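Local coordinates for protein beta-glucoside kinase (Listeria monocytogenes, PDB 4HTL) that phosphorylates cellobiose with ATP to give cellobiose-6'-phosphate, and may also help regulate transcription of the cellobiose uptake operon, at residues E220-I225 with A255-H260. Residues are numbered along the deposited sequence; the frame is centred on the assembly and turned at random. Where two conformers were deposited one is given.
Sequences EFYTGI and AELKHH
The His260 imidazole has CB of Tyr222 seated over one face and the Thr223 hydroxyl in plane at its edge. These are two crossing helices of the actin-like ATPase fold of ROK kinases: helix 212-236, which leads into sheet strand 240-244, and helix 253-261, which follows that strand. Their local axes approach to 9.8 Å with a signed crossing angle of -75°; the contact is helix packing and lies away from the annotated ATP-binding residues.

Tyr222 CB sits 3.8 Å from the centroid of the His260 ring and only 6° off its normal, a centred CH-pi contact. At the edge, Thr223 OG1 and His260 NE2 share a 2.8 Å hydrogen bond, and OG1 is also tied to the carbonyl of Thr219, one turn back. His260 was modelled in two conformers, so this holds for the one described.

Leu257, also in two conformers, brings CD2 against the Tyr222 ring, the two side chains crossing at about a right angle; the same methyl lies 3.8 Å from Ile225 CG2. Ile225 also touches Ile131 of strand 126-131, so helix 212-236 packs on the sheet.

Glu256 extends past CG, with CD anti to CA (chi2 -176°), and its CB lies 3.8 Å from Tyr222 CZ. Glu256 OE1 takes a salt bridge from Arg250 and a hydrogen bond with Thr252; Tyr222 OH adds a weak third bond to this OE1, at 2.9 Å.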
ATOM      1  N   GLU A 220      -2.079 -23.813  -4.186  1.00 16.43           N
ATOM      2  CA  GLU A 220      -2.797 -22.879  -3.308  1.00 15.60           C
ATOM      3  C   GLU A 220      -1.843 -21.838  -2.714  1.00 15.47           C
ATOM      4  O   GLU A 220      -2.206 -20.687  -2.588  1.00 15.56           O
ATOM      5  CB  GLU A 220      -3.568 -23.600  -2.223  1.00 16.25           C
ATOM      6  CG  GLU A 220      -4.657 -24.488  -2.803  1.00 18.30           C
ATOM      7  CD  GLU A 220      -5.861 -23.715  -3.310  1.00 24.89           C
ATOM      8  OE1 GLU A 220      -6.420 -22.981  -2.503  1.00 25.26           O
ATOM      9  OE2 GLU A 220      -6.255 -23.849  -4.480  1.00 29.54           O
ATOM     10  N   PHE A 221      -0.648 -22.274  -2.303  1.00 15.69           N
ATOM     11  CA  PHE A 221       0.402 -21.378  -1.822  1.00 19.11           C
ATOM     12  C   PHE A 221       0.711 -20.309  -2.871  1.00 17.30           C
ATOM     13  O   PHE A 221       0.726 -19.100  -2.588  1.00 15.51           O
ATOM     14  CB  PHE A 221       1.625 -22.241  -1.448  1.00 16.67           C
ATOM     15  CG  PHE A 221       2.852 -21.463  -1.012  1.00 16.60           C
ATOM     16  CD1 PHE A 221       2.893 -20.775   0.194  1.00 20.05           C
ATOM     17  CD2 PHE A 221       4.005 -21.553  -1.738  1.00 21.55           C
ATOM     18  CE1 PHE A 221       4.032 -20.125   0.609  1.00 20.94           C
ATOM     19  CE2 PHE A 221       5.161 -20.923  -1.332  1.00 22.97           C
ATOM     20  CZ  PHE A 221       5.180 -20.202  -0.148  1.00 20.30           C
ATOM     21  N   TYR A 222       0.946 -20.725  -4.110  1.00 16.69           N
ATOM     22  CA  TYR A 222       1.292 -19.763  -5.143  1.00 16.32           C
ATOM     23  C   TYR A 222       0.130 -18.824  -5.447  1.00 13.34           C
ATOM     24  O   TYR A 222       0.327 -17.622  -5.671  1.00 16.33           O
ATOM     25  CB  TYR A 222       1.769 -20.474  -6.407  1.00 15.95           C
ATOM     26  CG  TYR A 222       3.181 -21.035  -6.304  1.00 17.05           C
ATOM     27  CD1 TYR A 222       4.184 -20.340  -5.657  1.00 27.89           C
ATOM     28  CD2 TYR A 222       3.561 -22.146  -7.004  1.00 22.76           C
ATOM     29  CE1 TYR A 222       5.476 -20.810  -5.577  1.00 36.81           C
ATOM     30  CE2 TYR A 222       4.885 -22.611  -6.962  1.00 25.55           C
ATOM     31  CZ  TYR A 222       5.818 -21.959  -6.240  1.00 29.70           C
ATOM     32  OH  TYR A 222       7.100 -22.459  -6.233  1.00 38.29           O
ATOM     33  N   THR A 223      -1.085 -19.332  -5.364  1.00 13.93           N
ATOM     34  CA  THR A 223      -2.263 -18.462  -5.567  1.00 15.18           C
ATOM     35  C   THR A 223      -2.333 -17.377  -4.479  1.00 13.49           C
ATOM     36  O   THR A 223      -2.592 -16.243  -4.773  1.00 15.65           O
ATOM     37  CB  THR A 223      -3.577 -19.276  -5.614  1.00 14.68           C
ATOM     38  OG1 THR A 223      -3.572 -20.114  -6.789  1.00 19.54           O
ATOM     39  CG2 THR A 223      -4.856 -18.342  -5.602  1.00 16.78           C
ATOM     40  N   GLY A 224      -2.049 -17.734  -3.232  1.00 13.76           N
ATOM     41  CA  GLY A 224      -2.026 -16.784  -2.186  1.00 16.02           C
ATOM     42  C   GLY A 224      -0.954 -15.743  -2.409  1.00 13.29           C
ATOM     43  O   GLY A 224      -1.181 -14.557  -2.207  1.00 14.40           O
ATOM     44  N   ILE A 225       0.245 -16.176  -2.816  1.00 13.99           N
ATOM     45  CA  ILE A 225       1.313 -15.208  -3.105  1.00 13.95           C
ATOM     46  C   ILE A 225       0.897 -14.242  -4.253  1.00 13.61           C
ATOM     47  O   ILE A 225       1.072 -13.014  -4.144  1.00 15.30           O
ATOM     48  CB  ILE A 225       2.645 -15.864  -3.448  1.00 13.73           C
ATOM     49  CG1 ILE A 225       3.148 -16.661  -2.238  1.00 15.62           C
ATOM     50  CG2 ILE A 225       3.701 -14.800  -3.832  1.00 15.55           C
ATOM     51  CD1 ILE A 225       4.309 -17.602  -2.531  1.00 18.76           C
ATOM     52  N   ALA A 255      10.637 -18.273 -11.200  1.00 19.28           N
ATOM     53  CA  ALA A 255      10.096 -18.748 -12.481  1.00 20.21           C
ATOM     54  C   ALA A 255       8.704 -19.323 -12.242  1.00 18.97           C
ATOM     55  O   ALA A 255       7.791 -19.076 -13.040  1.00 19.27           O
ATOM     56  CB  ALA A 255      10.994 -19.777 -13.184  1.00 20.88           C
ATOM     57  N   GLU A 256       8.538 -20.021 -11.120  1.00 18.82           N
ATOM     58  CA  GLU A 256       7.235 -20.667 -10.789  1.00 17.11           C
ATOM     59  C   GLU A 256       6.134 -19.626 -10.494  1.00 19.85           C
ATOM     60  O   GLU A 256       5.018 -19.760 -10.921  1.00 19.50           O
ATOM     61  CB  GLU A 256       7.403 -21.635  -9.653  1.00 18.41           C
ATOM     62  CG  GLU A 256       8.192 -22.880 -10.048  1.00 20.30           C
ATOM     63  CD  GLU A 256       8.251 -23.867  -8.904  1.00 26.70           C
ATOM     64  OE1 GLU A 256       9.048 -23.734  -8.022  1.00 37.91           O
ATOM     65  OE2 GLU A 256       7.492 -24.794  -8.887  1.00 39.12           O
ATOM     66  N   LEU A 257       6.513 -18.561  -9.795  1.00 17.30           N
ATOM     67  CA  LEU A 257       5.596 -17.463  -9.517  0.70 16.99           C
ATOM     68  C   LEU A 257       5.243 -16.711 -10.765  1.00 17.89           C
ATOM     69  O   LEU A 257       4.100 -16.379 -10.976  1.00 18.83           O
ATOM     70  CB  LEU A 257       6.166 -16.482  -8.509  0.70 20.20           C
ATOM     71  CG  LEU A 257       6.090 -16.871  -7.056  0.70 18.15           C
ATOM     72  CD1 LEU A 257       6.749 -15.769  -6.212  0.70 19.32           C
ATOM     73  CD2 LEU A 257       4.655 -17.217  -6.639  0.70 17.54           C
ATOM     74  N   LYS A 258       6.224 -16.447 -11.631  1.00 17.87           N
ATOM     75  CA  LYS A 258       5.920 -15.778 -12.898  1.00 19.38           C
ATOM     76  C   LYS A 258       4.916 -16.592 -13.710  1.00 17.81           C
ATOM     77  O   LYS A 258       4.059 -16.030 -14.387  1.00 17.55           O
ATOM     78  CB  LYS A 258       7.200 -15.546 -13.719  1.00 19.28           C
ATOM     79  CG  LYS A 258       8.105 -14.419 -13.211  1.00 21.59           C
ATOM     80  CD  LYS A 258       9.337 -14.376 -14.090  1.00 24.24           C
ATOM     81  CE  LYS A 258      10.281 -13.300 -13.677  1.00 23.53           C
ATOM     82  NZ  LYS A 258      11.512 -13.401 -14.501  1.00 23.77           N
ATOM     83  N   HIS A 259       5.098 -17.911 -13.735  1.00 17.65           N
ATOM     84  CA  HIS A 259       4.180 -18.805 -14.453  1.00 17.28           C
ATOM     85  C   HIS A 259       2.761 -18.639 -13.905  1.00 15.41           C
ATOM     86  O   HIS A 259       1.784 -18.343 -14.621  1.00 16.43           O
ATOM     87  CB  HIS A 259       4.692 -20.238 -14.328  1.00 16.32           C
ATOM     88  CG  HIS A 259       3.874 -21.256 -15.056  1.00 17.49           C
ATOM     89  ND1 HIS A 259       3.977 -21.473 -16.404  1.00 20.12           N
ATOM     90  CD2 HIS A 259       2.972 -22.186 -14.575  1.00 20.52           C
ATOM     91  CE1 HIS A 259       3.169 -22.500 -16.729  1.00 21.10           C
ATOM     92  NE2 HIS A 259       2.567 -22.939 -15.619  1.00 19.41           N
ATOM     93  N   HIS A 260       2.634 -18.773 -12.601  1.00 15.99           N
ATOM     94  CA  HIS A 260       1.332 -18.621 -11.944  0.70 17.14           C
ATOM     95  C   HIS A 260       0.709 -17.257 -12.174  1.00 14.05           C
ATOM     96  O   HIS A 260      -0.521 -17.115 -12.340  1.00 16.50           O
ATOM     97  CB  HIS A 260       1.494 -18.898 -10.453  0.70 17.15           C
ATOM     98  CG  HIS A 260       0.334 -19.587  -9.839  0.70 16.34           C
ATOM     99  ND1 HIS A 260       0.141 -20.944  -9.936  0.70 19.89           N
ATOM    100  CD2 HIS A 260      -0.704 -19.091  -9.067  0.70 17.82           C
ATOM    101  CE1 HIS A 260      -0.977 -21.273  -9.270  0.70 25.38           C
ATOM    102  NE2 HIS A 260      -1.497 -20.143  -8.733  0.70 20.70           N
TER